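Local coordinates for protein (GYP1P) (Saccharomyces cerevisiae, PDB 1FKM), which stimulates GTP hydrolysis by Ypt/Rab GTPases, notably Ypt1 and Ypt7, by supplying an arginine finger and a glutamine finger in trans, at residues 197-208 with 229-238. Sequence-based numbering, arbitrary orientation.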
# COMPACT_ATOMS: atom_id res chain seq x y z
N GLN A 197 7.44 11.66 12.84
CA GLN A 197 6.44 10.63 12.61
C GLN A 197 5.56 10.37 13.83
O GLN A 197 5.43 9.24 14.30
CB GLN A 197 7.12 9.33 12.14
CG GLN A 197 7.82 9.51 10.80
CD GLN A 197 8.31 8.21 10.19
OE1 GLN A 197 9.44 7.78 10.43
NE2 GLN A 197 7.45 7.56 9.41
N PRO A 198 4.91 11.43 14.34
CA PRO A 198 4.04 11.31 15.51
C PRO A 198 2.92 10.30 15.28
O PRO A 198 2.47 9.63 16.21
CB PRO A 198 3.53 12.73 15.71
CG PRO A 198 3.53 13.28 14.32
CD PRO A 198 4.86 12.80 13.79
N GLY A 199 2.47 10.19 14.03
CA GLY A 199 1.40 9.25 13.71
C GLY A 199 1.79 7.80 13.93
O GLY A 199 0.98 7.00 14.38
N ILE A 200 3.03 7.46 13.61
CA ILE A 200 3.51 6.09 13.79
C ILE A 200 3.67 5.78 15.27
O ILE A 200 3.30 4.69 15.73
CB ILE A 200 4.86 5.86 13.09
CG1 ILE A 200 4.74 6.11 11.58
CG2 ILE A 200 5.35 4.43 13.37
CD1 ILE A 200 3.71 5.26 10.88
N LEU A 201 4.24 6.72 16.03
CA LEU A 201 4.43 6.51 17.46
C LEU A 201 3.08 6.32 18.14
O LEU A 201 2.95 5.51 19.07
CB LEU A 201 5.18 7.70 18.09
CG LEU A 201 6.64 7.85 17.65
CD1 LEU A 201 7.26 9.10 18.28
CD2 LEU A 201 7.43 6.61 18.06
N ARG A 202 2.07 7.05 17.68
CA ARG A 202 0.73 6.94 18.25
C ARG A 202 0.14 5.57 17.90
O ARG A 202 -0.56 4.96 18.70
CB ARG A 202 -0.16 8.05 17.69
CG ARG A 202 -1.56 8.09 18.30
CD ARG A 202 -2.37 9.25 17.72
NE ARG A 202 -2.56 9.11 16.28
CZ ARG A 202 -2.08 9.94 15.36
NH1 ARG A 202 -1.36 11.00 15.74
NH2 ARG A 202 -2.31 9.73 14.08
N GLN A 203 0.40 5.11 16.68
CA GLN A 203 -0.08 3.80 16.22
C GLN A 203 0.52 2.68 17.05
O GLN A 203 -0.17 1.74 17.46
CB GLN A 203 0.29 3.59 14.75
CG GLN A 203 -0.59 4.32 13.75
CD GLN A 203 -1.97 3.72 13.66
OE1 GLN A 203 -2.82 3.94 14.52
NE2 GLN A 203 -2.20 2.92 12.61
N VAL A 204 1.83 2.76 17.29
CA VAL A 204 2.52 1.75 18.07
C VAL A 204 1.99 1.74 19.50
O VAL A 204 1.82 0.67 20.10
CB VAL A 204 4.05 2.00 18.06
CG1 VAL A 204 4.75 1.03 19.01
CG2 VAL A 204 4.59 1.81 16.65
N LYS A 205 1.71 2.92 20.05
CA LYS A 205 1.16 3.01 21.41
C LYS A 205 -0.24 2.38 21.44
O LYS A 205 -0.60 1.70 22.41
CB LYS A 205 1.07 4.47 21.86
CG LYS A 205 2.40 5.18 21.97
CD LYS A 205 2.24 6.67 22.21
CE LYS A 205 3.58 7.39 22.21
NZ LYS A 205 3.42 8.86 22.38
N ASN A 206 -1.02 2.64 20.40
CA ASN A 206 -2.37 2.09 20.29
C ASN A 206 -2.34 0.57 20.20
O ASN A 206 -3.19 -0.10 20.79
CB ASN A 206 -3.08 2.67 19.06
CG ASN A 206 -3.54 4.10 19.27
OD1 ASN A 206 -3.95 4.78 18.33
ND2 ASN A 206 -3.49 4.56 20.51
N LEU A 207 -1.36 0.03 19.48
CA LEU A 207 -1.22 -1.42 19.35
C LEU A 207 -0.83 -2.01 20.70
O LEU A 207 -1.34 -3.05 21.12
CB LEU A 207 -0.15 -1.78 18.31
CG LEU A 207 0.23 -3.26 18.18
CD1 LEU A 207 -0.98 -4.08 17.74
CD2 LEU A 207 1.38 -3.41 17.19
N SER A 208 0.07 -1.31 21.39
CA SER A 208 0.55 -1.73 22.70
C SER A 208 -0.61 -1.83 23.69
O SER A 208 -0.72 -2.81 24.45
CB SER A 208 1.58 -0.72 23.21
OG SER A 208 2.11 -1.12 24.45
N PHE A 229 7.30 -2.71 21.84
CA PHE A 229 6.56 -2.78 20.58
C PHE A 229 7.24 -2.04 19.43
O PHE A 229 7.20 -2.49 18.29
CB PHE A 229 5.14 -2.26 20.78
CG PHE A 229 4.22 -3.27 21.41
CD1 PHE A 229 4.32 -3.58 22.77
CD2 PHE A 229 3.28 -3.96 20.64
CE1 PHE A 229 3.50 -4.55 23.35
CE2 PHE A 229 2.45 -4.93 21.22
CZ PHE A 229 2.56 -5.22 22.57
N ILE A 230 7.89 -0.92 19.73
CA ILE A 230 8.57 -0.15 18.69
C ILE A 230 9.64 -0.98 17.97
O ILE A 230 9.87 -0.80 16.77
CB ILE A 230 9.23 1.12 19.28
CG1 ILE A 230 9.65 2.07 18.15
CG2 ILE A 230 10.45 0.75 20.12
CD1 ILE A 230 8.49 2.73 17.44
N GLN A 231 10.27 -1.91 18.68
CA GLN A 231 11.33 -2.73 18.08
C GLN A 231 10.91 -3.62 16.92
O GLN A 231 11.76 -4.08 16.15
CB GLN A 231 12.01 -3.55 19.16
CG GLN A 231 12.67 -2.69 20.22
CD GLN A 231 13.22 -3.48 21.38
OE1 GLN A 231 12.54 -4.35 21.92
NE2 GLN A 231 14.45 -3.17 21.77
N PHE A 232 9.62 -3.87 16.77
CA PHE A 232 9.16 -4.68 15.65
C PHE A 232 7.98 -4.04 14.94
O PHE A 232 7.82 -4.20 13.73
CB PHE A 232 8.80 -6.11 16.12
CG PHE A 232 7.63 -6.17 17.06
CD1 PHE A 232 6.32 -6.14 16.58
CD2 PHE A 232 7.83 -6.26 18.44
CE1 PHE A 232 5.24 -6.20 17.45
CE2 PHE A 232 6.75 -6.33 19.32
CZ PHE A 232 5.45 -6.30 18.82
N ALA A 233 7.19 -3.27 15.68
CA ALA A 233 6.00 -2.64 15.12
C ALA A 233 6.22 -1.34 14.35
O ALA A 233 5.35 -0.93 13.58
CB ALA A 233 4.98 -2.39 16.23
N PHE A 234 7.36 -0.68 14.54
CA PHE A 234 7.56 0.54 13.78
C PHE A 234 7.49 0.22 12.29
O PHE A 234 6.82 0.91 11.52
CB PHE A 234 8.90 1.20 14.08
CG PHE A 234 9.13 2.45 13.27
CD1 PHE A 234 8.51 3.64 13.62
CD2 PHE A 234 9.88 2.41 12.10
CE1 PHE A 234 8.64 4.78 12.82
CE2 PHE A 234 10.01 3.54 11.29
CZ PHE A 234 9.39 4.72 11.65
N ARG A 235 8.18 -0.84 11.88
CA ARG A 235 8.19 -1.22 10.48
C ARG A 235 6.80 -1.65 10.02
O ARG A 235 6.38 -1.35 8.90
CB ARG A 235 9.20 -2.34 10.23
CG ARG A 235 9.56 -2.54 8.77
CD ARG A 235 10.60 -3.64 8.59
NE ARG A 235 10.08 -4.96 8.92
CZ ARG A 235 10.80 -6.08 8.89
NH1 ARG A 235 12.08 -6.04 8.56
NH2 ARG A 235 10.23 -7.24 9.19
N TRP A 236 6.07 -2.35 10.89
CA TRP A 236 4.72 -2.80 10.57
C TRP A 236 3.85 -1.58 10.24
O TRP A 236 3.09 -1.59 9.28
CB TRP A 236 4.09 -3.53 11.76
CG TRP A 236 4.67 -4.89 12.07
CD1 TRP A 236 5.82 -5.44 11.58
CD2 TRP A 236 4.11 -5.85 12.97
NE1 TRP A 236 6.01 -6.69 12.12
CE2 TRP A 236 4.98 -6.97 12.97
CE3 TRP A 236 2.96 -5.88 13.77
CZ2 TRP A 236 4.73 -8.10 13.75
CZ3 TRP A 236 2.71 -7.01 14.54
CH2 TRP A 236 3.60 -8.10 14.53
N MSE A 237 3.98 -0.55 11.06
CA MSE A 237 3.19 0.67 10.86
C MSE A 237 3.70 1.53 9.71
O MSE A 237 2.92 1.98 8.87
CB MSE A 237 3.18 1.49 12.15
CG MSE A 237 1.83 1.55 12.81
SE MSE A 237 1.07 -0.19 13.12
CE MSE A 237 1.55 -0.42 14.97
N ASN A 238 5.01 1.76 9.68
CA ASN A 238 5.64 2.60 8.67
C ASN A 238 5.41 2.13 7.23
O ASN A 238 5.22 2.96 6.34
CB ASN A 238 7.14 2.71 8.95
CG ASN A 238 7.79 3.87 8.22
OD1 ASN A 238 7.31 5.00 8.28
ND2 ASN A 238 8.90 3.60 7.54
O HOH W 1 0.10 2.74 10.59
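Phe229 lays one ring face over the backbone of Ser208, whose CA stands 3.9 Å from the ring centroid and only 4° off its normal, a CH-pi contact; Leu207 CG meets the same ring obliquely. With an alanine in place of Phe229, Ser208 would probably lose its aromatic cover and a gap would open beside Leu207. Reciprocal knobs-into-holes packing follows. Val204 fits among Ile230, Ala233, Phe234 and Met237, while Met237, a selenomethionine, enters the hole formed by Ile200, Gln203, Val204 and Leu207. Met237 bends at chi2 (53°) and again at chi3, which brings Met237 CE to 3.7 Å from Leu207 CD2. Ile200 directs CG2, anti to its backbone N, against Phe234 CD1 at 3.3 Å. At the far end Gln197, the N-cap residue of helix 198-214, brings OE1 to the edge of the Phe234 ring and donates from NE2 to Asn238 OD1 (2.8 Å), with the donor tilted 32° from the carbonyl plane. Asn238 ND2 in turn hydrogen-bonds to the backbone O of Gln131, the glutamine finger. Within the all-helical TBC domain, therefore, a largely apolar helix crossing ends in two successive amide hydrogen bonds, consistent with Asn238 as a second-shell residue steadying the glutamine finger's backbone.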